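Local coordinates for protein alcohol dehydrogenase YqhD (PDB 4QGS) that reduces a broad range of short-chain aldehydes to primary alcohols with NADPH, using one catalytic zinc ion per subunit, at residues 35-40 against 181-186; 59-64 against 99-104; 208-213 against 226-231; 230-235 against 316-321. All blocks are in the same frame, centred on the assembly; numbering follows the deposited sequence.

Interaction 1: 35-40 against 181-186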
loop_
_atom_site.group_PDB
_atom_site.type_symbol
_atom_site.label_atom_id
_atom_site.label_comp_id
_atom_site.label_asym_id
_atom_site.label_seq_id
_atom_site.Cartn_x
_atom_site.Cartn_y
_atom_site.Cartn_z
ATOM N N GLU A 35 9.744 14.928 20.541
ATOM C CA GLU A 35 9.290 16.315 20.504
ATOM C C GLU A 35 7.931 16.463 19.820
ATOM O O GLU A 35 7.263 17.491 19.964
ATOM C CB GLU A 35 10.344 17.199 19.828
ATOM C CG GLU A 35 10.597 16.920 18.367
ATOM C CD GLU A 35 11.787 17.697 17.823
ATOM O OE1 GLU A 35 12.844 17.079 17.566
ATOM O OE2 GLU A 35 11.663 18.923 17.653
ATOM N N GLN A 36 7.497 15.425 19.105
ATOM C CA GLN A 36 6.204 15.488 18.413
ATOM C C GLN A 36 5.016 15.178 19.324
ATOM O O GLN A 36 3.860 15.398 18.963
ATOM C CB GLN A 36 6.185 14.521 17.226
ATOM C CG GLN A 36 7.341 14.667 16.270
ATOM C CD GLN A 36 7.350 15.985 15.537
ATOM O OE1 GLN A 36 6.299 16.534 15.203
ATOM N NE2 GLN A 36 8.539 16.499 15.275
ATOM N N ILE A 37 5.300 14.659 20.507
ATOM C CA ILE A 37 4.247 14.208 21.404
ATOM C C ILE A 37 4.308 15.048 22.668
ATOM O O ILE A 37 5.394 15.246 23.212
ATOM C CB ILE A 37 4.409 12.715 21.747
ATOM C CG1 ILE A 37 4.345 11.860 20.480
ATOM C CG2 ILE A 37 3.375 12.254 22.758
ATOM C CD1 ILE A 37 4.606 10.403 20.755
ATOM N N PRO A 38 3.154 15.563 23.119
ATOM C CA PRO A 38 3.092 16.386 24.334
ATOM C C PRO A 38 3.767 15.698 25.509
ATOM O O PRO A 38 3.600 14.498 25.683
ATOM C CB PRO A 38 1.590 16.543 24.564
ATOM C CG PRO A 38 1.031 16.544 23.181
ATOM C CD PRO A 38 1.854 15.528 22.423
ATOM N N HIS A 39 4.541 16.446 26.290
ATOM C CA HIS A 39 5.309 15.845 27.370
ATOM C C HIS A 39 4.412 15.128 28.379
ATOM O O HIS A 39 4.853 14.194 29.041
ATOM C CB HIS A 39 6.152 16.912 28.078
ATOM C CG HIS A 39 5.342 17.892 28.863
ATOM N ND1 HIS A 39 4.888 19.081 28.332
ATOM C CD2 HIS A 39 4.897 17.858 30.143
ATOM C CE1 HIS A 39 4.202 19.738 29.250
ATOM N NE2 HIS A 39 4.189 19.016 30.356
ATOM N N ASP A 40 3.159 15.568 28.490
ATOM C CA ASP A 40 2.239 15.003 29.473
ATOM C C ASP A 40 1.187 14.111 28.832
ATOM O O ASP A 40 0.168 13.798 29.446
ATOM C CB ASP A 40 1.550 16.120 30.259
ATOM C CG ASP A 40 0.814 17.100 29.366
ATOM O OD1 ASP A 40 -0.011 17.874 29.900
ATOM O OD2 ASP A 40 1.057 17.115 28.138
ATOM N N PRO A 181 -2.037 10.264 10.319
ATOM C CA PRO A 181 -1.036 10.500 11.363
ATOM C C PRO A 181 -0.466 11.913 11.319
ATOM O O PRO A 181 -0.243 12.487 10.246
ATOM C CB PRO A 181 0.052 9.457 11.055
ATOM C CG PRO A 181 -0.150 9.073 9.647
ATOM C CD PRO A 181 -1.625 9.217 9.372
ATOM N N VAL A 182 -0.234 12.485 12.495
ATOM C CA VAL A 182 0.371 13.800 12.557
ATOM C C VAL A 182 1.807 13.697 12.054
ATOM O O VAL A 182 2.311 14.624 11.433
ATOM C CB VAL A 182 0.326 14.391 13.985
ATOM C CG1 VAL A 182 -1.096 14.742 14.359
ATOM C CG2 VAL A 182 0.885 13.413 14.984
ATOM N N PHE A 183 2.459 12.560 12.314
ATOM C CA PHE A 183 3.818 12.343 11.813
ATOM C C PHE A 183 4.077 10.882 11.489
ATOM O O PHE A 183 3.389 10.003 11.968
ATOM C CB PHE A 183 4.873 12.820 12.825
ATOM C CG PHE A 183 4.823 12.078 14.128
ATOM C CD1 PHE A 183 5.487 10.877 14.286
ATOM C CD2 PHE A 183 4.095 12.580 15.191
ATOM C CE1 PHE A 183 5.422 10.187 15.478
ATOM C CE2 PHE A 183 4.032 11.894 16.394
ATOM C CZ PHE A 183 4.690 10.699 16.532
ATOM N N ALA A 184 5.107 10.645 10.692
ATOM C CA ALA A 184 5.555 9.288 10.417
ATOM C C ALA A 184 7.070 9.264 10.469
ATOM O O ALA A 184 7.735 10.071 9.795
ATOM C CB ALA A 184 5.038 8.812 9.047
ATOM N N VAL A 185 7.625 8.380 11.301
ATOM C CA VAL A 185 9.062 8.174 11.327
ATOM C C VAL A 185 9.436 7.085 10.334
ATOM O O VAL A 185 8.974 5.951 10.465
ATOM C CB VAL A 185 9.576 7.761 12.723
ATOM C CG1 VAL A 185 11.075 7.515 12.673
ATOM C CG2 VAL A 185 9.235 8.837 13.740
ATOM N N LEU A 186 10.265 7.450 9.359
ATOM C CA LEU A 186 10.721 6.545 8.308
ATOM C C LEU A 186 12.240 6.431 8.354
ATOM O O LEU A 186 12.954 7.300 7.850
ATOM C CB LEU A 186 10.282 7.055 6.922
ATOM C CG LEU A 186 8.870 6.776 6.389
ATOM C CD1 LEU A 186 7.801 7.175 7.370
ATOM C CD2 LEU A 186 8.663 7.547 5.085
#
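Gln36 lays the aliphatic part of its side chain over one face of the Phe183 ring, while Ile37 CG1 comes to the same ring neither over a face nor at an edge. The pairing is a good example of a polar residue that serves an apolar core through its methylenes. Gln36 CB stands 3.5 Å from Phe183 CE2. The next carbon, Gln36 CG, lies 4.3 Å from the centroid of the Phe183 ring and 21° off its normal, a CH-pi contact displaced toward the rim. The glutamine chain bends at chi2 (-66°), and the amide plane lies 60° from that of the ring, so the two are not stacked. The side chains of Ile37 and Phe183 cross at about a right angle, with Ile37 CG1 4.1 Å from Phe183 CE2.

Phe183 belongs to strand 183-186, whose backbone pairs with Cys146 of the neighbouring strand, and its ring also packs on Leu33 and Leu101. Gln36, in the loop between strands 22-25 and 42-46, additionally touches Leu24. The contact thus fastens that loop to one face of the parallel sheet in the N-terminal, Rossmann-like part of the enzyme. Replacing Phe183 by an alanine would probably open a gap beneath the Gln36 methylenes and leave Ile37 CG1 without this ring to rest on. No hydrogen bond joins the two segments, which implies that complementary shape, dispersion and a weak CH-pi attraction hold them, and that directional polar bonding plays no part between them.

Interaction 2: 59-64 against 99-104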
loop_
_atom_site.group_PDB
_atom_site.type_symbol
_atom_site.label_atom_id
_atom_site.label_comp_id
_atom_site.label_asym_id
_atom_site.label_seq_id
_atom_site.Cartn_x
_atom_site.Cartn_y
_atom_site.Cartn_z
ATOM N N ASP A 59 11.970 -1.356 21.420
ATOM C CA ASP A 59 12.845 -0.865 22.484
ATOM C C ASP A 59 13.378 0.541 22.186
ATOM O O ASP A 59 13.543 1.355 23.104
ATOM C CB ASP A 59 14.015 -1.827 22.716
ATOM C CG ASP A 59 13.592 -3.108 23.426
ATOM O OD1 ASP A 59 12.565 -3.108 24.139
ATOM O OD2 ASP A 59 14.308 -4.117 23.282
ATOM N N GLN A 60 13.641 0.838 20.913
ATOM C CA GLN A 60 14.102 2.183 20.551
ATOM C C GLN A 60 12.995 3.200 20.748
ATOM O O GLN A 60 13.258 4.322 21.171
ATOM C CB GLN A 60 14.616 2.249 19.107
ATOM C CG GLN A 60 15.959 1.562 18.883
ATOM C CD GLN A 60 16.558 1.844 17.513
ATOM O OE1 GLN A 60 16.188 2.808 16.844
ATOM N NE2 GLN A 60 17.490 0.997 17.090
ATOM N N VAL A 61 11.759 2.811 20.441
ATOM C CA VAL A 61 10.627 3.696 20.675
ATOM C C VAL A 61 10.452 3.943 22.175
ATOM O O VAL A 61 10.297 5.084 22.612
ATOM C CB VAL A 61 9.327 3.125 20.071
ATOM C CG1 VAL A 61 8.147 4.030 20.404
ATOM C CG2 VAL A 61 9.487 2.983 18.562
ATOM N N LEU A 62 10.501 2.874 22.961
ATOM C CA LEU A 62 10.360 2.991 24.411
ATOM C C LEU A 62 11.464 3.872 24.993
ATOM O O LEU A 62 11.193 4.736 25.835
ATOM C CB LEU A 62 10.364 1.605 25.063
ATOM C CG LEU A 62 9.137 0.762 24.713
ATOM C CD1 LEU A 62 9.286 -0.654 25.236
ATOM C CD2 LEU A 62 7.856 1.402 25.251
ATOM N N ASP A 63 12.694 3.688 24.524
ATOM C CA ASP A 63 13.804 4.535 24.977
ATOM C C ASP A 63 13.615 6.001 24.593
ATOM O O ASP A 63 13.896 6.898 25.390
ATOM C CB ASP A 63 15.141 4.035 24.422
ATOM C CG ASP A 63 16.276 5.010 24.681
ATOM O OD1 ASP A 63 16.552 5.865 23.811
ATOM O OD2 ASP A 63 16.884 4.938 25.768
ATOM N N ALA A 64 13.137 6.253 23.376
ATOM C CA ALA A 64 12.930 7.623 22.924
ATOM C C ALA A 64 11.916 8.349 23.799
ATOM O O ALA A 64 11.997 9.571 23.971
ATOM C CB ALA A 64 12.472 7.645 21.467
ATOM N N PHE A 99 -2.868 9.981 22.998
ATOM C CA PHE A 99 -2.057 9.904 21.786
ATOM C C PHE A 99 -1.775 8.444 21.435
ATOM O O PHE A 99 -1.429 7.655 22.304
ATOM C CB PHE A 99 -0.737 10.670 21.955
ATOM C CG PHE A 99 -0.073 11.025 20.653
ATOM C CD1 PHE A 99 -0.267 12.267 20.085
ATOM C CD2 PHE A 99 0.726 10.100 19.988
ATOM C CE1 PHE A 99 0.324 12.604 18.882
ATOM C CE2 PHE A 99 1.326 10.430 18.775
ATOM C CZ PHE A 99 1.122 11.681 18.224
ATOM N N LEU A 100 -1.925 8.096 20.157
ATOM C CA LEU A 100 -1.646 6.739 19.689
ATOM C C LEU A 100 -0.370 6.686 18.859
ATOM O O LEU A 100 -0.116 7.574 18.061
ATOM C CB LEU A 100 -2.831 6.215 18.858
ATOM C CG LEU A 100 -4.133 6.072 19.642
ATOM C CD1 LEU A 100 -5.338 6.121 18.705
ATOM C CD2 LEU A 100 -4.126 4.784 20.402
ATOM N N LEU A 101 0.439 5.644 19.045
ATOM C CA LEU A 101 1.680 5.530 18.279
ATOM C C LEU A 101 1.815 4.147 17.653
ATOM O O LEU A 101 2.171 3.189 18.319
ATOM C CB LEU A 101 2.896 5.819 19.159
ATOM C CG LEU A 101 4.257 5.812 18.451
ATOM C CD1 LEU A 101 4.320 6.795 17.305
ATOM C CD2 LEU A 101 5.395 6.089 19.453
ATOM N N ALA A 102 1.518 4.062 16.361
ATOM C CA ALA A 102 1.558 2.780 15.666
ATOM C C ALA A 102 2.985 2.443 15.269
ATOM O O ALA A 102 3.653 3.232 14.600
ATOM C CB ALA A 102 0.657 2.828 14.446
ATOM N N VAL A 103 3.449 1.268 15.680
ATOM C CA VAL A 103 4.790 0.823 15.347
ATOM C C VAL A 103 4.703 -0.474 14.547
ATOM O O VAL A 103 4.316 -1.511 15.081
ATOM C CB VAL A 103 5.640 0.614 16.617
ATOM C CG1 VAL A 103 7.042 0.155 16.262
ATOM C CG2 VAL A 103 5.681 1.901 17.445
ATOM N N GLY A 104 5.054 -0.405 13.266
ATOM C CA GLY A 104 4.961 -1.560 12.390
ATOM C C GLY A 104 4.678 -1.181 10.949
ATOM O O GLY A 104 5.163 -0.154 10.464
#
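Val61 of helix 57-64 faces the sheet with both of its methyls, one for each of two residues of strand 99-104, and so shows how a single beta-branched side chain can bridge alternate positions of a strand. The tight part is the meeting with Leu101: Val61 CG1 and Leu101 CD2 approach tip to tip at 3.6 Å. The other branch meets its partner less closely, with Val61 CG2 at 4.1 Å from Val103 CG2, again tip to tip. With chi1 at 177°, Val61 puts CG1 opposite its backbone N and CG2 beside it, which spreads the two branches toward their separate partners. All three residues are buried, and the chemistry between them is purely apolar. On this buried side the side chain of Val103 lies about 5 Å from that of Thr149, a residue of the NADP(+) site.

The opposite character appears on the outer side of the helix, where Asp59, Gln60 and Asp63 are exposed to solvent. There Gln60 OE1 is hydrogen-bonded to the hydroxyl of Tyr190, another residue of that site.

Among its neighbours, Val61 also rests on Ile45 of strand 42-46, and Leu62 extends the helix packing over Ile45 and Val70. Strand 99-104 runs between strands 144-148 and 42-46, and on the other face of the sheet Leu100 and Ala102 pack against helix 106-119, giving the helix-sheet-helix layering of a dinucleotide-binding, Rossmann-like domain.

Interaction 3: 208-213 against 226-231. With ZN (zinc ion), chain B.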
loop_
_atom_site.group_PDB
_atom_site.type_symbol
_atom_site.label_atom_id
_atom_site.label_comp_id
_atom_site.label_asym_id
_atom_site.label_seq_id
_atom_site.Cartn_x
_atom_site.Cartn_y
_atom_site.Cartn_z
ATOM N N VAL A 208 3.649 -1.083 -9.014
ATOM C CA VAL A 208 2.310 -1.221 -9.570
ATOM C C VAL A 208 1.396 -0.095 -9.101
ATOM O O VAL A 208 0.632 0.430 -9.908
ATOM C CB VAL A 208 1.709 -2.595 -9.221
ATOM C CG1 VAL A 208 0.261 -2.670 -9.712
ATOM C CG2 VAL A 208 2.556 -3.686 -9.865
ATOM N N HIS A 209 1.487 0.318 -7.832
ATOM C CA HIS A 209 0.693 1.479 -7.400
ATOM C C HIS A 209 0.985 2.685 -8.289
ATOM O O HIS A 209 0.072 3.450 -8.619
ATOM C CB HIS A 209 0.947 1.829 -5.930
ATOM C CG HIS A 209 0.147 1.001 -4.972
ATOM N ND1 HIS A 209 -0.844 1.531 -4.173
ATOM C CD2 HIS A 209 0.175 -0.329 -4.705
ATOM C CE1 HIS A 209 -1.380 0.567 -3.442
ATOM N NE2 HIS A 209 -0.780 -0.570 -3.746
ATOM N N THR A 210 2.244 2.834 -8.692
ATOM C CA THR A 210 2.634 3.942 -9.561
ATOM C C THR A 210 1.994 3.796 -10.944
ATOM O O THR A 210 1.374 4.738 -11.438
ATOM C CB THR A 210 4.148 4.042 -9.694
ATOM O OG1 THR A 210 4.719 4.166 -8.383
ATOM C CG2 THR A 210 4.540 5.288 -10.554
ATOM N N VAL A 211 2.113 2.627 -11.575
ATOM C CA VAL A 211 1.569 2.521 -12.943
ATOM C C VAL A 211 0.041 2.462 -12.976
ATOM O O VAL A 211 -0.561 2.704 -14.025
ATOM C CB VAL A 211 2.133 1.292 -13.708
ATOM C CG1 VAL A 211 3.653 1.385 -13.844
ATOM C CG2 VAL A 211 1.716 -0.013 -13.023
ATOM N N GLU A 212 -0.596 2.166 -11.843
ATOM C CA GLU A 212 -2.060 2.222 -11.754
ATOM C C GLU A 212 -2.549 3.650 -11.969
ATOM O O GLU A 212 -3.712 3.867 -12.303
ATOM C CB GLU A 212 -2.561 1.734 -10.399
ATOM C CG GLU A 212 -2.349 0.237 -10.134
ATOM C CD GLU A 212 -3.451 -0.661 -10.696
ATOM O OE1 GLU A 212 -4.012 -0.368 -11.781
ATOM O OE2 GLU A 212 -3.762 -1.672 -10.031
ATOM N N GLN A 213 -1.643 4.597 -11.750
ATOM C CA GLN A 213 -1.959 6.024 -11.820
ATOM C C GLN A 213 -1.225 6.739 -12.949
ATOM O O GLN A 213 -1.275 7.977 -13.057
ATOM C CB GLN A 213 -1.625 6.685 -10.484
ATOM C CG GLN A 213 -2.342 6.053 -9.284
ATOM C CD GLN A 213 -1.842 6.598 -7.955
ATOM O OE1 GLN A 213 -2.309 7.636 -7.486
ATOM N NE2 GLN A 213 -0.909 5.885 -7.324
ATOM N N ARG A 226 6.115 13.064 -15.015
ATOM C CA ARG A 226 7.539 13.045 -14.693
ATOM C C ARG A 226 7.791 12.412 -13.324
ATOM O O ARG A 226 8.780 11.709 -13.136
ATOM C CB ARG A 226 8.137 14.461 -14.709
ATOM C CG ARG A 226 8.313 15.080 -16.080
ATOM C CD ARG A 226 9.296 14.320 -16.969
ATOM N NE ARG A 226 9.518 15.036 -18.234
ATOM C CZ ARG A 226 10.335 14.632 -19.203
ATOM N NH1 ARG A 226 11.061 13.522 -19.051
ATOM N NH2 ARG A 226 10.445 15.359 -20.318
ATOM N N PHE A 227 6.920 12.689 -12.358
ATOM C CA PHE A 227 7.174 12.201 -11.001
ATOM C C PHE A 227 6.953 10.689 -10.956
ATOM O O PHE A 227 7.745 9.951 -10.347
ATOM C CB PHE A 227 6.281 12.911 -9.990
ATOM C CG PHE A 227 6.741 14.312 -9.627
ATOM C CD1 PHE A 227 7.678 14.988 -10.390
ATOM C CD2 PHE A 227 6.227 14.936 -8.503
ATOM C CE1 PHE A 227 8.095 16.270 -10.036
ATOM C CE2 PHE A 227 6.641 16.220 -8.141
ATOM C CZ PHE A 227 7.576 16.878 -8.907
ATOM N N ALA A 228 5.895 10.232 -11.616
ATOM C CA ALA A 228 5.625 8.796 -11.748
ATOM C C ALA A 228 6.800 8.101 -12.423
ATOM O O ALA A 228 7.308 7.090 -11.921
ATOM C CB ALA A 228 4.332 8.559 -12.532
ATOM N N GLU A 229 7.247 8.660 -13.543
ATOM C CA GLU A 229 8.409 8.143 -14.262
ATOM C C GLU A 229 9.644 8.075 -13.357
ATOM O O GLU A 229 10.383 7.078 -13.360
ATOM C CB GLU A 229 8.683 9.008 -15.502
ATOM C CG GLU A 229 7.708 8.717 -16.617
ATOM C CD GLU A 229 7.525 9.887 -17.597
ATOM O OE1 GLU A 229 8.349 10.820 -17.579
ATOM O OE2 GLU A 229 6.551 9.853 -18.376
ATOM N N GLY A 230 9.838 9.125 -12.565
ATOM C CA GLY A 230 10.948 9.199 -11.629
ATOM C C GLY A 230 10.914 8.103 -10.581
ATOM O O GLY A 230 11.949 7.508 -10.248
ATOM N N ILE A 231 9.733 7.855 -10.032
ATOM C CA ILE A 231 9.565 6.772 -9.059
ATOM C C ILE A 231 9.935 5.427 -9.701
ATOM O O ILE A 231 10.688 4.630 -9.120
ATOM C CB ILE A 231 8.111 6.720 -8.509
ATOM C CG1 ILE A 231 7.833 7.941 -7.630
ATOM C CG2 ILE A 231 7.866 5.400 -7.726
ATOM C CD1 ILE A 231 6.360 8.203 -7.362
HETATM ZN ZN ZN B . -1.111 -2.597 -3.485
HETATM O O HOH W 1 -2.829 -2.167 -2.365
HETATM O O HOH W 2 -0.432 -2.290 -1.466
#
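Within the helical C-terminal part of the iron-containing alcohol dehydrogenase fold, Thr210 of helix 196-211 packs against Ala228 and Ile231, one turn apart on helix 222-244. Thr210 and Ala228 are small, consistent with the close approach of their CA atoms, 6.1 Å apart. Thr210 CG2 lies 3.8 Å from Ala228 CB and also touches Ala228 O, whereas Thr210 OG1 rests 3.4 Å from Ile231 CG2. With chi1 at -56° the hydroxyl sits beside the backbone N of Thr210, where it is hydrogen-bonded to Ala206 O of its own helix; this buried oxygen is thereby satisfied although it faces a methyl.

The preceding residue, His209, points to the catalytic metal and binds zinc through NE2 at 2.1 Å. Gln213 NE2 donates to His209 O over 2.9 Å in a nearly straight bond (177°), arriving from above the carbonyl plane. In the second shell, Glu212 OE2 is hydrogen-bonded to ND1 of the ligand His278. Asp205, His278, His292 and two waters complete the coordination. One aspartate and three histidines, presented by packed helices, form the metal site typical of the iron-containing alcohol dehydrogenase family.

Interaction 4: 230-235 against 316-321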
loop_
_atom_site.group_PDB
_atom_site.type_symbol
_atom_site.label_atom_id
_atom_site.label_comp_id
_atom_site.label_asym_id
_atom_site.label_seq_id
_atom_site.Cartn_x
_atom_site.Cartn_y
_atom_site.Cartn_z
ATOM N N GLY A 230 9.838 9.125 -12.565
ATOM C CA GLY A 230 10.948 9.199 -11.629
ATOM C C GLY A 230 10.914 8.103 -10.581
ATOM O O GLY A 230 11.949 7.508 -10.248
ATOM N N ILE A 231 9.733 7.855 -10.032
ATOM C CA ILE A 231 9.565 6.772 -9.059
ATOM C C ILE A 231 9.935 5.427 -9.701
ATOM O O ILE A 231 10.688 4.630 -9.120
ATOM C CB ILE A 231 8.111 6.720 -8.509
ATOM C CG1 ILE A 231 7.833 7.941 -7.630
ATOM C CG2 ILE A 231 7.866 5.400 -7.726
ATOM C CD1 ILE A 231 6.360 8.203 -7.362
ATOM N N LEU A 232 9.415 5.190 -10.904
ATOM C CA LEU A 232 9.613 3.908 -11.600
ATOM C C LEU A 232 11.096 3.692 -11.906
ATOM O O LEU A 232 11.657 2.625 -11.635
ATOM C CB LEU A 232 8.772 3.866 -12.884
ATOM C CG LEU A 232 7.267 3.930 -12.637
ATOM C CD1 LEU A 232 6.513 4.138 -13.935
ATOM C CD2 LEU A 232 6.787 2.623 -11.966
ATOM N N LEU A 233 11.748 4.728 -12.427
ATOM C CA LEU A 233 13.170 4.669 -12.724
ATOM C C LEU A 233 14.007 4.357 -11.478
ATOM O O LEU A 233 14.964 3.578 -11.531
ATOM C CB LEU A 233 13.616 6.004 -13.355
ATOM C CG LEU A 233 13.197 6.106 -14.825
ATOM C CD1 LEU A 233 13.155 7.571 -15.259
ATOM C CD2 LEU A 233 14.131 5.311 -15.712
ATOM N N THR A 234 13.640 4.968 -10.355
ATOM C CA THR A 234 14.334 4.752 -9.086
ATOM C C THR A 234 14.153 3.312 -8.587
ATOM O O THR A 234 15.093 2.686 -8.120
ATOM C CB THR A 234 13.833 5.738 -8.020
ATOM O OG1 THR A 234 14.091 7.082 -8.476
ATOM C CG2 THR A 234 14.574 5.522 -6.704
ATOM N N LEU A 235 12.936 2.801 -8.685
ATOM C CA LEU A 235 12.666 1.428 -8.249
ATOM C C LEU A 235 13.400 0.423 -9.130
ATOM O O LEU A 235 13.894 -0.605 -8.639
ATOM C CB LEU A 235 11.156 1.155 -8.251
ATOM C CG LEU A 235 10.323 1.881 -7.189
ATOM C CD1 LEU A 235 8.823 1.674 -7.413
ATOM C CD2 LEU A 235 10.724 1.451 -5.771
ATOM N N LEU A 316 3.481 3.646 -24.660
ATOM C CA LEU A 316 4.618 4.094 -25.453
ATOM C C LEU A 316 5.459 5.127 -24.704
ATOM O O LEU A 316 6.690 5.152 -24.818
ATOM C CB LEU A 316 4.129 4.691 -26.787
ATOM C CG LEU A 316 3.524 3.666 -27.744
ATOM C CD1 LEU A 316 2.799 4.392 -28.880
ATOM C CD2 LEU A 316 4.599 2.763 -28.294
ATOM N N GLN A 317 4.795 5.985 -23.938
ATOM C CA GLN A 317 5.515 6.975 -23.139
ATOM C C GLN A 317 6.331 6.271 -22.057
ATOM O O GLN A 317 7.488 6.601 -21.817
ATOM C CB GLN A 317 4.554 7.997 -22.511
ATOM C CG GLN A 317 5.285 9.115 -21.742
ATOM C CD GLN A 317 4.374 10.272 -21.361
ATOM O OE1 GLN A 317 3.344 10.501 -21.996
ATOM N NE2 GLN A 317 4.746 11.005 -20.313
ATOM N N TYR A 318 5.708 5.289 -21.416
ATOM C CA TYR A 318 6.359 4.467 -20.405
ATOM C C TYR A 318 7.572 3.763 -20.997
ATOM O O TYR A 318 8.652 3.760 -20.401
ATOM C CB TYR A 318 5.332 3.474 -19.843
ATOM C CG TYR A 318 5.847 2.310 -19.018
ATOM C CD1 TYR A 318 6.245 2.490 -17.703
ATOM C CD2 TYR A 318 5.851 1.020 -19.535
ATOM C CE1 TYR A 318 6.680 1.414 -16.922
ATOM C CE2 TYR A 318 6.282 -0.072 -18.764
ATOM C CZ TYR A 318 6.702 0.141 -17.463
ATOM O OH TYR A 318 7.128 -0.918 -16.691
ATOM N N ALA A 319 7.408 3.206 -22.192
ATOM C CA ALA A 319 8.489 2.464 -22.840
ATOM C C ALA A 319 9.693 3.359 -23.092
ATOM O O ALA A 319 10.829 2.972 -22.842
ATOM C CB ALA A 319 8.012 1.851 -24.132
ATOM N N GLU A 320 9.434 4.569 -23.575
ATOM C CA GLU A 320 10.501 5.519 -23.857
ATOM C C GLU A 320 11.116 6.123 -22.588
ATOM O O GLU A 320 12.341 6.105 -22.412
ATOM C CB GLU A 320 9.957 6.634 -24.765
ATOM C CG GLU A 320 10.987 7.650 -25.192
ATOM C CD GLU A 320 10.435 8.603 -26.238
ATOM O OE1 GLU A 320 9.846 8.122 -27.228
ATOM O OE2 GLU A 320 10.578 9.827 -26.065
ATOM N N ARG A 321 10.270 6.634 -21.695
ATOM C CA ARG A 321 10.734 7.395 -20.529
ATOM C C ARG A 321 11.324 6.518 -19.432
ATOM O O ARG A 321 12.259 6.923 -18.750
ATOM C CB ARG A 321 9.590 8.218 -19.929
ATOM C CG ARG A 321 9.045 9.343 -20.832
ATOM C CD ARG A 321 9.846 10.617 -20.681
ATOM N NE ARG A 321 9.346 11.668 -21.574
ATOM C CZ ARG A 321 8.429 12.567 -21.235
ATOM N NH1 ARG A 321 7.893 12.551 -20.026
ATOM N NH2 ARG A 321 8.040 13.494 -22.116
#
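Helices 222-244 and 312-323 keep their backbones well separated here, with CA atoms 8.6 Å apart at Leu233 and Arg321 and 9.4 Å apart at Leu232 and Tyr318, so side chains reach across, in one place to a partner side chain and in the other to a backbone carbonyl. Leu232 CD1 meets the edge of the Tyr318 ring near its plane, 4.0 Å from Tyr318 CE1, and the two side chains cross at about a right angle. Tyr318 holds its CG opposite the backbone N (chi1 166°), which extends the ring toward helix 222-244. Its hydroxyl is hydrogen-bonded to Thr341 OG1 and Trp323 NE1, and Trp304 and Trp323 pack edge-to-face with the ring; these partners are likely to limit its rotation.

This is helix-helix packing in the C-terminal domain, where Leu232 also touches Phe207 and Thr210 of the zinc-bearing helix 196-211.

Toward the surface Leu233 takes over, with CD1 3.7 Å from Arg321 O. The far end of Arg321 turns from 230-235, and its NH1 forms a salt bridge with OE1 of Glu229, directly before Gly230 in the same helix. Gly230 O accepts both Thr234 N and, at 2.8 Å, Thr234 OG1, the donors reaching it from opposite faces of the carbonyl plane.

How the interactions relate
Interactions 1 and 2 share the parallel sheet of the N-terminal part: their centres are 10 Å apart and they touch directly, Phe183 CE2 lying 3.4 Å from Phe99 CZ. Both are buried contacts without hydrogen bonds between their segments; one sets glutamine methylenes on an aromatic face, the other joins aliphatic methyls. Interactions 3 and 4 belong to the helical C-terminal part and overlap on helix 222-244. Interaction 3 is buried close packing beside the zinc site; interaction 4 runs from the buried Tyr318 to the exposed Leu233, and the neighbouring charge pair joins Arg321 to Glu229 of 226-231. Gln317 NE2 to Glu229 OE2 is a probable hydrogen bond. Between the pairs nothing touches; the nearest atoms are about 13 Å apart (interaction 1 with 3 or 4).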